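Local coordinates for protein translation initiation factor eIF-2B (Pyrococcus horikoshii, PDB 1VB5) that probably promotes the exchange of GDP for GTP on initiation factor 2, as the regulatory subunit of archaeal initiation factor 2B, at residues B[61-64]-B[65-69]; B[122-125]-B[126-129]; B[141-145]-B[146-150]; B[165-168]-B[169-172]; B[217-220]-B[221-224]. All coordinates share one frame; numbering follows the deposited sequence.

Contact 1 of 5, residues B[61-64]-B[65-69]; sequences SMAS and LYNLA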
loop_
_atom_site.group_PDB
_atom_site.type_symbol
_atom_site.label_atom_id
_atom_site.label_comp_id
_atom_site.label_asym_id
_atom_site.label_seq_id
_atom_site.Cartn_x
_atom_site.Cartn_y
_atom_site.Cartn_z
ATOM N N SER B 61 15.756 -13.958 -1.024
ATOM C CA SER B 61 14.426 -13.968 -0.409
ATOM C C SER B 61 13.582 -15.154 -0.879
ATOM O O SER B 61 12.508 -15.409 -0.336
ATOM C CB SER B 61 13.672 -12.665 -0.723
ATOM O OG SER B 61 14.288 -11.537 -0.120
ATOM N N MET B 62 14.062 -15.871 -1.890
ATOM C CA MET B 62 13.322 -17.013 -2.417
ATOM C C MET B 62 13.941 -18.346 -2.017
ATOM O O MET B 62 15.031 -18.707 -2.466
ATOM C CB MET B 62 13.217 -16.919 -3.940
ATOM C CG MET B 62 12.283 -15.816 -4.412
ATOM S SD MET B 62 12.069 -15.807 -6.197
ATOM C CE MET B 62 10.975 -14.388 -6.412
ATOM N N ALA B 63 13.224 -19.071 -1.168
ATOM C CA ALA B 63 13.680 -20.362 -0.674
ATOM C C ALA B 63 13.775 -21.415 -1.773
ATOM O O ALA B 63 14.518 -22.381 -1.642
ATOM C CB ALA B 63 12.745 -20.850 0.427
ATOM N N SER B 64 13.023 -21.227 -2.850
ATOM C CA SER B 64 13.034 -22.186 -3.944
ATOM C C SER B 64 14.431 -22.296 -4.542
ATOM O O SER B 64 14.871 -23.385 -4.911
ATOM C CB SER B 64 12.030 -21.779 -5.024
ATOM O OG SER B 64 12.397 -20.551 -5.619
ATOM N N LEU B 65 15.133 -21.170 -4.626
ATOM C CA LEU B 65 16.479 -21.172 -5.177
ATOM C C LEU B 65 17.440 -21.916 -4.255
ATOM O O LEU B 65 18.292 -22.678 -4.717
ATOM C CB LEU B 65 16.960 -19.736 -5.402
ATOM C CG LEU B 65 16.099 -18.942 -6.387
ATOM C CD1 LEU B 65 16.663 -17.537 -6.552
ATOM C CD2 LEU B 65 16.064 -19.664 -7.728
ATOM N N TYR B 66 17.305 -21.695 -2.953
ATOM C CA TYR B 66 18.153 -22.372 -1.979
ATOM C C TYR B 66 17.899 -23.884 -2.004
ATOM O O TYR B 66 18.841 -24.675 -1.969
ATOM C CB TYR B 66 17.879 -21.840 -0.570
ATOM C CG TYR B 66 18.521 -22.665 0.525
ATOM C CD1 TYR B 66 19.772 -22.331 1.041
ATOM C CD2 TYR B 66 17.878 -23.797 1.035
ATOM C CE1 TYR B 66 20.368 -23.104 2.044
ATOM C CE2 TYR B 66 18.465 -24.578 2.031
ATOM C CZ TYR B 66 19.703 -24.226 2.529
ATOM O OH TYR B 66 20.268 -24.995 3.522
ATOM N N ASN B 67 16.630 -24.286 -2.045
ATOM C CA ASN B 67 16.308 -25.705 -2.076
ATOM C C ASN B 67 16.732 -26.345 -3.399
ATOM O O ASN B 67 17.090 -27.518 -3.435
ATOM C CB ASN B 67 14.816 -25.933 -1.821
ATOM C CG ASN B 67 14.442 -25.722 -0.367
ATOM O OD1 ASN B 67 15.186 -26.109 0.533
ATOM N ND2 ASN B 67 13.283 -25.115 -0.127
ATOM N N LEU B 68 16.688 -25.576 -4.482
ATOM C CA LEU B 68 17.114 -26.092 -5.778
ATOM C C LEU B 68 18.599 -26.423 -5.673
ATOM O O LEU B 68 19.040 -27.496 -6.092
ATOM C CB LEU B 68 16.899 -25.046 -6.878
ATOM C CG LEU B 68 17.700 -25.248 -8.178
ATOM C CD1 LEU B 68 17.286 -26.542 -8.862
ATOM C CD2 LEU B 68 17.478 -24.066 -9.106
ATOM N N ALA B 69 19.354 -25.498 -5.086
ATOM C CA ALA B 69 20.795 -25.649 -4.917
ATOM C C ALA B 69 21.195 -26.882 -4.110
ATOM O O ALA B 69 22.168 -27.555 -4.451
ATOM C CB ALA B 69 21.375 -24.397 -4.274
#

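Contact 2 of 5, residues B[122-125]-B[126-129]; sequences VLEI and IRTA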
loop_
_atom_site.group_PDB
_atom_site.type_symbol
_atom_site.label_atom_id
_atom_site.label_comp_id
_atom_site.label_asym_id
_atom_site.label_seq_id
_atom_site.Cartn_x
_atom_site.Cartn_y
_atom_site.Cartn_z
ATOM N N VAL B 122 -1.002 -19.136 -6.857
ATOM C CA VAL B 122 -2.312 -18.613 -6.488
ATOM C C VAL B 122 -3.183 -18.566 -7.740
ATOM O O VAL B 122 -4.379 -18.844 -7.685
ATOM C CB VAL B 122 -2.206 -17.197 -5.876
ATOM C CG1 VAL B 122 -3.604 -16.605 -5.669
ATOM C CG2 VAL B 122 -1.467 -17.267 -4.547
ATOM N N LEU B 123 -2.575 -18.215 -8.867
ATOM C CA LEU B 123 -3.294 -18.150 -10.137
ATOM C C LEU B 123 -3.863 -19.524 -10.529
ATOM O O LEU B 123 -5.006 -19.625 -10.970
ATOM C CB LEU B 123 -2.361 -17.631 -11.245
ATOM C CG LEU B 123 -2.924 -17.664 -12.673
ATOM C CD1 LEU B 123 -4.236 -16.885 -12.734
ATOM C CD2 LEU B 123 -1.904 -17.088 -13.647
ATOM N N GLU B 124 -3.078 -20.586 -10.360
ATOM C CA GLU B 124 -3.573 -21.916 -10.704
ATOM C C GLU B 124 -4.644 -22.384 -9.732
ATOM O O GLU B 124 -5.524 -23.168 -10.098
ATOM C CB GLU B 124 -2.429 -22.929 -10.771
ATOM C CG GLU B 124 -1.575 -22.776 -12.024
ATOM C CD GLU B 124 -2.414 -22.647 -13.293
ATOM O OE1 GLU B 124 -3.287 -23.513 -13.524
ATOM O OE2 GLU B 124 -2.197 -21.683 -14.064
ATOM N N ILE B 125 -4.578 -21.904 -8.493
ATOM C CA ILE B 125 -5.590 -22.259 -7.507
ATOM C C ILE B 125 -6.906 -21.658 -7.986
ATOM O O ILE B 125 -7.945 -22.316 -8.006
ATOM C CB ILE B 125 -5.276 -21.666 -6.105
ATOM C CG1 ILE B 125 -4.076 -22.386 -5.484
ATOM C CG2 ILE B 125 -6.497 -21.790 -5.197
ATOM C CD1 ILE B 125 -3.684 -21.855 -4.107
ATOM N N ILE B 126 -6.846 -20.391 -8.372
ATOM C CA ILE B 126 -8.028 -19.681 -8.836
ATOM C C ILE B 126 -8.618 -20.301 -10.107
ATOM O O ILE B 126 -9.832 -20.479 -10.214
ATOM C CB ILE B 126 -7.691 -18.182 -9.043
ATOM C CG1 ILE B 126 -7.571 -17.503 -7.670
ATOM C CG2 ILE B 126 -8.746 -17.501 -9.882
ATOM C CD1 ILE B 126 -7.026 -16.071 -7.713
ATOM N N ARG B 127 -7.759 -20.644 -11.057
ATOM C CA ARG B 127 -8.203 -21.244 -12.308
ATOM C C ARG B 127 -8.838 -22.617 -12.102
ATOM O O ARG B 127 -9.841 -22.945 -12.740
ATOM C CB ARG B 127 -7.030 -21.360 -13.281
ATOM C CG ARG B 127 -6.670 -20.051 -13.962
ATOM C CD ARG B 127 -5.438 -20.191 -14.837
ATOM N NE ARG B 127 -5.311 -19.045 -15.729
ATOM C CZ ARG B 127 -4.194 -18.707 -16.363
ATOM N NH1 ARG B 127 -3.092 -19.427 -16.207
ATOM N NH2 ARG B 127 -4.182 -17.637 -17.150
ATOM N N THR B 128 -8.249 -23.417 -11.216
ATOM C CA THR B 128 -8.777 -24.746 -10.941
ATOM C C THR B 128 -10.156 -24.636 -10.294
ATOM O O THR B 128 -11.048 -25.439 -10.574
ATOM C CB THR B 128 -7.841 -25.549 -10.005
ATOM O OG1 THR B 128 -6.577 -25.755 -10.650
ATOM C CG2 THR B 128 -8.458 -26.909 -9.662
ATOM N N ALA B 129 -10.332 -23.639 -9.432
ATOM C CA ALA B 129 -11.616 -23.448 -8.762
ATOM C C ALA B 129 -12.685 -23.076 -9.785
ATOM O O ALA B 129 -13.818 -23.556 -9.715
ATOM C CB ALA B 129 -11.504 -22.354 -7.691
#

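Contact 3 of 5, residues B[141-145]-B[146-150]; sequences TESSP and DYEGL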
loop_
_atom_site.group_PDB
_atom_site.type_symbol
_atom_site.label_atom_id
_atom_site.label_comp_id
_atom_site.label_asym_id
_atom_site.label_seq_id
_atom_site.Cartn_x
_atom_site.Cartn_y
_atom_site.Cartn_z
ATOM N N THR B 141 -4.287 -6.320 -6.200
ATOM C CA THR B 141 -3.576 -5.052 -6.224
ATOM C C THR B 141 -2.695 -4.951 -7.456
ATOM O O THR B 141 -2.227 -5.964 -7.971
ATOM C CB THR B 141 -2.667 -4.896 -4.991
ATOM O OG1 THR B 141 -1.622 -5.879 -5.045
ATOM C CG2 THR B 141 -3.457 -5.083 -3.722
ATOM N N GLU B 142 -2.466 -3.724 -7.920
ATOM C CA GLU B 142 -1.616 -3.500 -9.081
ATOM C C GLU B 142 -0.177 -3.872 -8.711
ATOM O O GLU B 142 0.601 -4.294 -9.572
ATOM C CB GLU B 142 -1.699 -2.037 -9.523
ATOM C CG GLU B 142 -1.236 -1.038 -8.486
ATOM C CD GLU B 142 -1.591 0.401 -8.860
ATOM O OE1 GLU B 142 -1.223 1.328 -8.103
ATOM O OE2 GLU B 142 -2.239 0.603 -9.910
ATOM N N SER B 143 0.156 -3.702 -7.429
ATOM C CA SER B 143 1.469 -4.040 -6.866
ATOM C C SER B 143 2.653 -3.175 -7.290
ATOM O O SER B 143 3.448 -3.573 -8.150
ATOM C CB SER B 143 1.813 -5.505 -7.165
ATOM O OG SER B 143 0.751 -6.365 -6.795
ATOM N N SER B 144 2.787 -2.008 -6.669
ATOM C CA SER B 144 3.892 -1.105 -6.980
ATOM C C SER B 144 5.213 -1.761 -6.587
ATOM O O SER B 144 5.261 -2.557 -5.652
ATOM C CB SER B 144 3.729 0.210 -6.213
ATOM O OG SER B 144 2.507 0.835 -6.553
ATOM N N PRO B 145 6.314 -1.394 -7.260
ATOM C CA PRO B 145 6.395 -0.416 -8.348
ATOM C C PRO B 145 6.401 -1.011 -9.759
ATOM O O PRO B 145 6.303 -0.272 -10.735
ATOM C CB PRO B 145 7.700 0.293 -8.046
ATOM C CG PRO B 145 8.571 -0.864 -7.658
ATOM C CD PRO B 145 7.660 -1.695 -6.740
ATOM N N ASP B 146 6.519 -2.333 -9.865
ATOM C CA ASP B 146 6.574 -2.987 -11.177
ATOM C C ASP B 146 5.223 -3.422 -11.724
ATOM O O ASP B 146 5.119 -3.853 -12.868
ATOM C CB ASP B 146 7.511 -4.191 -11.114
ATOM C CG ASP B 146 8.916 -3.800 -10.720
ATOM O OD1 ASP B 146 9.526 -2.996 -11.459
ATOM O OD2 ASP B 146 9.404 -4.285 -9.673
ATOM N N TYR B 147 4.195 -3.324 -10.892
ATOM C CA TYR B 147 2.840 -3.675 -11.295
ATOM C C TYR B 147 2.655 -5.097 -11.825
ATOM O O TYR B 147 1.969 -5.307 -12.821
ATOM C CB TYR B 147 2.339 -2.661 -12.329
ATOM C CG TYR B 147 2.357 -1.233 -11.825
ATOM C CD1 TYR B 147 3.016 -0.230 -12.533
ATOM C CD2 TYR B 147 1.746 -0.893 -10.618
ATOM C CE1 TYR B 147 3.068 1.074 -12.050
ATOM C CE2 TYR B 147 1.791 0.403 -10.125
ATOM C CZ TYR B 147 2.452 1.382 -10.844
ATOM O OH TYR B 147 2.496 2.671 -10.360
ATOM N N GLU B 148 3.253 -6.075 -11.151
ATOM C CA GLU B 148 3.107 -7.464 -11.572
ATOM C C GLU B 148 1.642 -7.864 -11.368
ATOM O O GLU B 148 1.171 -8.864 -11.913
ATOM C CB GLU B 148 4.023 -8.380 -10.749
ATOM C CG GLU B 148 3.709 -8.405 -9.255
ATOM C CD GLU B 148 4.486 -7.361 -8.451
ATOM O OE1 GLU B 148 4.941 -6.344 -9.031
ATOM O OE2 GLU B 148 4.631 -7.562 -7.224
ATOM N N GLY B 149 0.922 -7.070 -10.579
ATOM C CA GLY B 149 -0.477 -7.362 -10.324
ATOM C C GLY B 149 -1.308 -7.257 -11.591
ATOM O O GLY B 149 -2.319 -7.946 -11.745
ATOM N N LEU B 150 -0.888 -6.387 -12.503
ATOM C CA LEU B 150 -1.617 -6.220 -13.749
ATOM C C LEU B 150 -1.406 -7.465 -14.597
ATOM O O LEU B 150 -2.258 -7.817 -15.405
ATOM C CB LEU B 150 -1.151 -4.960 -14.491
ATOM C CG LEU B 150 -1.483 -3.657 -13.750
ATOM C CD1 LEU B 150 -0.929 -2.458 -14.522
ATOM C CD2 LEU B 150 -2.998 -3.536 -13.588
HETATM O O HOH W 1 0.420 3.275 -8.428
#

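Contact 4 of 5, residues B[165-168]-B[169-172]; sequences VITD and AQMG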
loop_
_atom_site.group_PDB
_atom_site.type_symbol
_atom_site.label_atom_id
_atom_site.label_comp_id
_atom_site.label_asym_id
_atom_site.label_seq_id
_atom_site.Cartn_x
_atom_site.Cartn_y
_atom_site.Cartn_z
ATOM N N VAL B 165 -9.391 -4.483 -9.803
ATOM C CA VAL B 165 -8.030 -4.092 -9.447
ATOM C C VAL B 165 -8.025 -2.857 -8.542
ATOM O O VAL B 165 -8.814 -1.937 -8.737
ATOM C CB VAL B 165 -7.183 -3.745 -10.688
ATOM C CG1 VAL B 165 -5.724 -3.562 -10.275
ATOM C CG2 VAL B 165 -7.318 -4.825 -11.738
ATOM N N ILE B 166 -7.132 -2.840 -7.557
ATOM C CA ILE B 166 -7.024 -1.707 -6.642
ATOM C C ILE B 166 -5.552 -1.345 -6.476
ATOM O O ILE B 166 -4.671 -2.065 -6.960
ATOM C CB ILE B 166 -7.618 -2.035 -5.234
ATOM C CG1 ILE B 166 -6.795 -3.135 -4.550
ATOM C CG2 ILE B 166 -9.066 -2.477 -5.363
ATOM C CD1 ILE B 166 -7.278 -3.492 -3.131
ATOM N N THR B 167 -5.284 -0.217 -5.822
ATOM C CA THR B 167 -3.903 0.197 -5.566
ATOM C C THR B 167 -3.529 -0.488 -4.258
ATOM O O THR B 167 -4.414 -0.903 -3.510
ATOM C CB THR B 167 -3.794 1.715 -5.371
ATOM O OG1 THR B 167 -4.596 2.102 -4.254
ATOM C CG2 THR B 167 -4.277 2.453 -6.619
ATOM N N ASP B 168 -2.237 -0.601 -3.966
ATOM C CA ASP B 168 -1.812 -1.262 -2.733
ATOM C C ASP B 168 -2.390 -0.599 -1.471
ATOM O O ASP B 168 -2.810 -1.282 -0.534
ATOM C CB ASP B 168 -0.276 -1.290 -2.632
ATOM C CG ASP B 168 0.399 -1.906 -3.868
ATOM O OD1 ASP B 168 -0.289 -2.573 -4.672
ATOM O OD2 ASP B 168 1.631 -1.734 -4.030
ATOM N N ALA B 169 -2.418 0.729 -1.449
ATOM C CA ALA B 169 -2.918 1.455 -0.287
ATOM C C ALA B 169 -4.406 1.247 0.007
ATOM O O ALA B 169 -4.898 1.651 1.065
ATOM C CB ALA B 169 -2.613 2.948 -0.441
ATOM N N GLN B 170 -5.125 0.611 -0.916
ATOM C CA GLN B 170 -6.555 0.370 -0.718
ATOM C C GLN B 170 -6.871 -1.006 -0.113
ATOM O O GLN B 170 -8.037 -1.331 0.111
ATOM C CB GLN B 170 -7.300 0.518 -2.047
ATOM C CG GLN B 170 -7.627 1.950 -2.460
ATOM C CD GLN B 170 -8.254 2.009 -3.848
ATOM O OE1 GLN B 170 -7.551 2.046 -4.857
ATOM N NE2 GLN B 170 -9.577 1.992 -3.902
ATOM N N MET B 171 -5.840 -1.805 0.154
ATOM C CA MET B 171 -6.033 -3.146 0.711
ATOM C C MET B 171 -6.889 -3.173 1.973
ATOM O O MET B 171 -7.663 -4.108 2.175
ATOM C CB MET B 171 -4.682 -3.814 0.986
ATOM C CG MET B 171 -3.912 -4.139 -0.275
ATOM S SD MET B 171 -2.469 -5.183 0.010
ATOM C CE MET B 171 -1.389 -4.069 0.949
ATOM N N GLY B 172 -6.749 -2.156 2.817
ATOM C CA GLY B 172 -7.538 -2.096 4.037
ATOM C C GLY B 172 -9.008 -1.832 3.770
ATOM O O GLY B 172 -9.878 -2.344 4.474
#

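Contact 5 of 5, residues B[217-220]-B[221-224]; sequences AAET and YKFH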
loop_
_atom_site.group_PDB
_atom_site.type_symbol
_atom_site.label_atom_id
_atom_site.label_comp_id
_atom_site.label_asym_id
_atom_site.label_seq_id
_atom_site.Cartn_x
_atom_site.Cartn_y
_atom_site.Cartn_z
ATOM N N ALA B 217 -0.274 -19.712 0.035
ATOM C CA ALA B 217 -0.045 -20.863 -0.832
ATOM C C ALA B 217 1.451 -21.005 -1.060
ATOM O O ALA B 217 2.079 -20.129 -1.658
ATOM C CB ALA B 217 -0.760 -20.668 -2.166
ATOM N N ALA B 218 2.025 -22.103 -0.580
ATOM C CA ALA B 218 3.455 -22.318 -0.747
ATOM C C ALA B 218 3.818 -23.790 -0.878
ATOM O O ALA B 218 3.559 -24.581 0.025
ATOM C CB ALA B 218 4.210 -21.710 0.427
ATOM N N GLU B 219 4.412 -24.159 -2.008
ATOM C CA GLU B 219 4.823 -25.541 -2.197
ATOM C C GLU B 219 5.943 -25.806 -1.198
ATOM O O GLU B 219 6.626 -24.881 -0.752
ATOM C CB GLU B 219 5.335 -25.786 -3.624
ATOM C CG GLU B 219 4.263 -25.689 -4.697
ATOM C CD GLU B 219 4.089 -24.278 -5.240
ATOM O OE1 GLU B 219 4.494 -23.315 -4.556
ATOM O OE2 GLU B 219 3.536 -24.132 -6.353
ATOM N N THR B 220 6.118 -27.075 -0.852
ATOM C CA THR B 220 7.142 -27.492 0.092
ATOM C C THR B 220 8.563 -27.022 -0.243
ATOM O O THR B 220 9.369 -26.789 0.657
ATOM C CB THR B 220 7.107 -29.033 0.237
ATOM O OG1 THR B 220 6.055 -29.387 1.145
ATOM C CG2 THR B 220 8.425 -29.573 0.737
ATOM N N TYR B 221 8.880 -26.874 -1.526
ATOM C CA TYR B 221 10.223 -26.436 -1.886
ATOM C C TYR B 221 10.414 -24.942 -1.614
ATOM O O TYR B 221 11.466 -24.379 -1.909
ATOM C CB TYR B 221 10.545 -26.790 -3.352
ATOM C CG TYR B 221 9.718 -26.079 -4.400
ATOM C CD1 TYR B 221 9.981 -24.752 -4.744
ATOM C CD2 TYR B 221 8.660 -26.726 -5.036
ATOM C CE1 TYR B 221 9.210 -24.086 -5.692
ATOM C CE2 TYR B 221 7.879 -26.068 -5.984
ATOM C CZ TYR B 221 8.159 -24.749 -6.304
ATOM O OH TYR B 221 7.375 -24.086 -7.225
ATOM N N LYS B 222 9.395 -24.308 -1.035
ATOM C CA LYS B 222 9.486 -22.888 -0.696
ATOM C C LYS B 222 9.714 -22.720 0.804
ATOM O O LYS B 222 9.843 -21.602 1.306
ATOM C CB LYS B 222 8.223 -22.142 -1.138
ATOM C CG LYS B 222 8.127 -22.004 -2.649
ATOM C CD LYS B 222 6.847 -21.321 -3.092
ATOM C CE LYS B 222 6.923 -20.944 -4.566
ATOM N NZ LYS B 222 5.693 -20.242 -5.018
ATOM N N PHE B 223 9.759 -23.844 1.515
ATOM C CA PHE B 223 10.009 -23.833 2.954
ATOM C C PHE B 223 11.524 -23.867 3.150
ATOM O O PHE B 223 12.195 -24.765 2.634
ATOM C CB PHE B 223 9.392 -25.070 3.627
ATOM C CG PHE B 223 7.896 -25.001 3.803
ATOM C CD1 PHE B 223 7.057 -24.812 2.713
ATOM C CD2 PHE B 223 7.328 -25.157 5.066
ATOM C CE1 PHE B 223 5.666 -24.783 2.872
ATOM C CE2 PHE B 223 5.942 -25.130 5.238
ATOM C CZ PHE B 223 5.109 -24.943 4.133
ATOM N N HIS B 224 12.073 -22.889 3.868
ATOM C CA HIS B 224 13.512 -22.873 4.110
ATOM C C HIS B 224 13.725 -23.666 5.398
ATOM O O HIS B 224 13.062 -23.422 6.413
ATOM C CB HIS B 224 14.020 -21.443 4.265
ATOM C CG HIS B 224 15.508 -21.321 4.168
ATOM N ND1 HIS B 224 16.138 -20.709 3.104
ATOM C CD2 HIS B 224 16.491 -21.740 4.997
ATOM C CE1 HIS B 224 17.446 -20.755 3.284
ATOM N NE2 HIS B 224 17.686 -21.375 4.425
HETATM O O HOH W 2 3.330 -19.707 -3.919
#

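Contact 1 of 5, residues B[61-64]-B[65-69]
Leu65 holds CG beside its backbone N (chi1 -61°), which turns the side chain back against Met62, and Asn67, with chi1 -74°, swings its amide back over Ala63 in the same way. The Leu65 contact is light: its CG lies 4.3 Å from Met62 CB. The long thioether of Met62 then leads away to Ala21 and Leu24 of helix 21-38. Over Ala63, Asn67 ND2 stands 3.4 Å from Ala63 O at an angle too poor for a bond. The hydrogens of ND2 go instead to Tyr221 O and Phe223 O. An amide suits this place because its one nitrogen can serve two loop carbonyls.

The backbone supplies the rest. Asn67 N donates to Ala63 O at 2.9 Å, almost straight on to the carbonyl, and Leu68 N reaches Ser64 O at 2.9 Å. Leu65 N meets Met62 O at 3.3 Å from above the carbonyl plane, an i+3 to i bond, longer than the two i+4 to i helical bonds.

Residue types sort by neighbour. Leu65 and Leu68 press on Val55 of helix 41-58, and Ser64, a small residue, touches Ala25 of helix 21-38. Tyr66 meets the ring of His224, the two planes about 30° apart. This is the first turn of helix 63-71, whose leucines face helix 41-58 while Asn67 and Tyr66 meet the loop after strand 214-217 of the Rossmann-like domain.

Contact 2 of 5, residues B[122-125]-B[126-129]
Glu124 and Arg127 form the ionic part of this helical turn, with Glu124 OE2 3.2 Å from Arg127 NH1. The glutamate bends at chi2 (-47°) to bring its oxygen round, and the oxygen enters at the guanidinium edge, close to its plane. Only OE2 and NH1 pair, and the carboxylate and guanidinium planes are 59° apart, so it is not the flat two-pronged kind of salt bridge. The other nitrogens of Arg127 are engaged elsewhere: NE with Ser159 OG and NH2 with Glu155.

Apolar contacts flank the charges. Leu123 CD2 lies over one face of the guanidinium, toward its rim, 3.7 Å from Arg127 NH1. Val122 CG1 approaches Ile126 CD1 at 4.0 Å, and Ile126 goes on to meet Phe136 of strand 136-141 and Leu156 of helix 148-158.

Among the hydrogen bonds, those of the backbone are the regular helical ones, such as Arg127 N to Leu123 O at 2.9 Å. Glu124 O takes a second donor: Thr128 OG1 at 2.8 Å joins Thr128 N, and the two arrive from opposite faces of the carbonyl plane. Threonine thereby satisfies its hydroxyl within its own helix while it packs against Ala100 and Ala104. Arg127 is thus held by three polar partners and a leucine, tying its helix to helix 148-158 and the loop after it.

Contact 3 of 5, residues B[141-145]-B[146-150]
Glu142 OE1 accepts a short bond from a water at 2.6 Å, and the same water lies 2.9 Å from Tyr147 OH. The two side chains run side by side in the same direction, which puts both polar ends near the water. Glu142 stretches out beyond CG along the ring, its CD 3.6 Å from Tyr147 CE2, with carboxylate and ring planes 63° apart. Over one face of the ring sits Pro145 O, 3.7 Å from Tyr147 CD1, in a turn that includes a cis peptide before Pro145. Tyr147 N also closes a weak bond to Ser143 O at 2.9 Å.

Further on, Gly149 CA approaches Thr141 O at 3.2 Å in a CA-H...O contact, where any CB would collide; glycine is the residue that fits. Glu148 bends to lay its carboxylate beside Ser143 CB, and its OE2 pairs with Lys197 and Ser117.

Arg241 of the second subunit bridges to Glu142 OE2 and lies in a cation-pi contact with Tyr147. With an alanine in place of Tyr147, the water would probably lose one of its holders and Arg241 of the second subunit its aromatic partner. The chemistry implies that the acid and the ring together offer that arginine a favourable, probably stabilising, setting across the subunit interface.

Contact 4 of 5, residues B[165-168]-B[169-172]
Gln170 N bonds to Thr167 O at 3.1 Å and Met171 N to Asp168 O at 3.2 Å, two successive three-residue steps of a 3-10 turn in which each donor stands well above the plane of its carbonyl. Such tight turning brings the chain sharply out of strand 163-166 and into helix 171-175.

Ile166, last in the strand, packs on the turn that follows it. Its CG1 sits between the backbone N and the carbonyl carbon (chi1 65°), and this sends CD1 to the Gln170-Met171 peptide, 3.9 Å from Gln170 C. Ile166 CB also meets Gln170 CB at 4.1 Å; a branched, wholly apolar residue suits this buried place, since its CD1 and CB both rest on carbon of the turn. Thr167 crosses the aliphatic part of Gln170, its OG1 3.5 Å from Gln170 CG.

Met171 packs on the carbonyl of Asp168. Its CG lies only 3.1 Å from Asp168 O, and the bend at chi3 (-68°) curls the methyl back so that CE comes within 3.5 Å of the same Asp168 O. The flexible thioether can thus wrap round a carbonyl while its flank meets Leu202 and Leu203 of helix 200-209. Asp168 turns its carboxylate to the neighbouring loop, where OD2 accepts from Ser144 N and OD1 more weakly from Ser143 N.

Ala169, a small residue, packs on Ala198 of the second subunit, Gln170 packs on Val249 of that subunit, and Val165 makes backbone bonds to it. This is the strand-to-helix turn at the C-terminal end of the outermost strand, within this chain, of the Rossmann-like, mainly parallel sheet, set in the dimer interface.

Contact 5 of 5, residues B[217-220]-B[221-224]
Phe223 presents its ring edge to two carbonyl oxygens lying near the ring plane: CE1 is 3.5 Å from Ala218 O, and CD1 is equally 3.5 Å from Glu219 O. The frame is a short 3-10 turn after strand 214-217 of the Rossmann-like sheet. The faintly positive C-H rim of an aromatic ring suits such carbonyl neighbours. The ring of Tyr221 meets Glu219 obliquely, its CE2 3.5 Å from Glu219 CB. Tyr221 and Glu219 run alongside each other in the same direction, with carboxylate and ring planes 27° apart.

In the turn Lys222 N donates to Glu219 O at 2.8 Å, and Phe223 N to Thr220 O at 3.1 Å, each from above the carbonyl plane. The turn folds 221-223 back over 218-220. Tyr221 takes the crowded rotamer (chi1 66°), CG lying between its own N and carbonyl carbon, which returns the ring to Glu219. Tyr221 OH is buried without a partner in the model. Were Tyr221 an alanine, a gap would probably open beside the Glu219 methylenes, and Met92 of helix 78-106 would lose its aromatic neighbour.

Glu219 also turns to Lys222, whose extended chain lies beside it. They form a salt bridge whose hydrogen bond is weak, Lys222 NZ lying 3.3 Å from Glu219 OE1, while Glu219 OE2 has a firmer partner in Thr121 OG1. A long, flexible lysine is suited to reach back along the strand: Lys222 NZ gives a hydrogen bond to a water at 2.7 Å, and that water in turn donates to Ala217 O at 2.6 Å.

How the contacts relate
Contacts 1 to 4 are buried and contact 5 partly so, yet they serve different places. Contacts 3 and 4 sit side by side at the strand ends and both touch the second subunit; polar bonds link the two, though contact 4 also packs Ile166 and Met171. Contacts 1 and 5 also touch, joining the helical part to the loop after strand 214-217, whereas contact 2 meets contact 5 through aliphatic packing on Ala217. Helical hydrogen bonding orders contacts 1 and 2, tight 3-10 turns order contacts 4 and 5, and contact 3 is an irregular turn. The helical part and the subunit interface, represented by contacts 1 and 4, lie about 30 Å apart between centres.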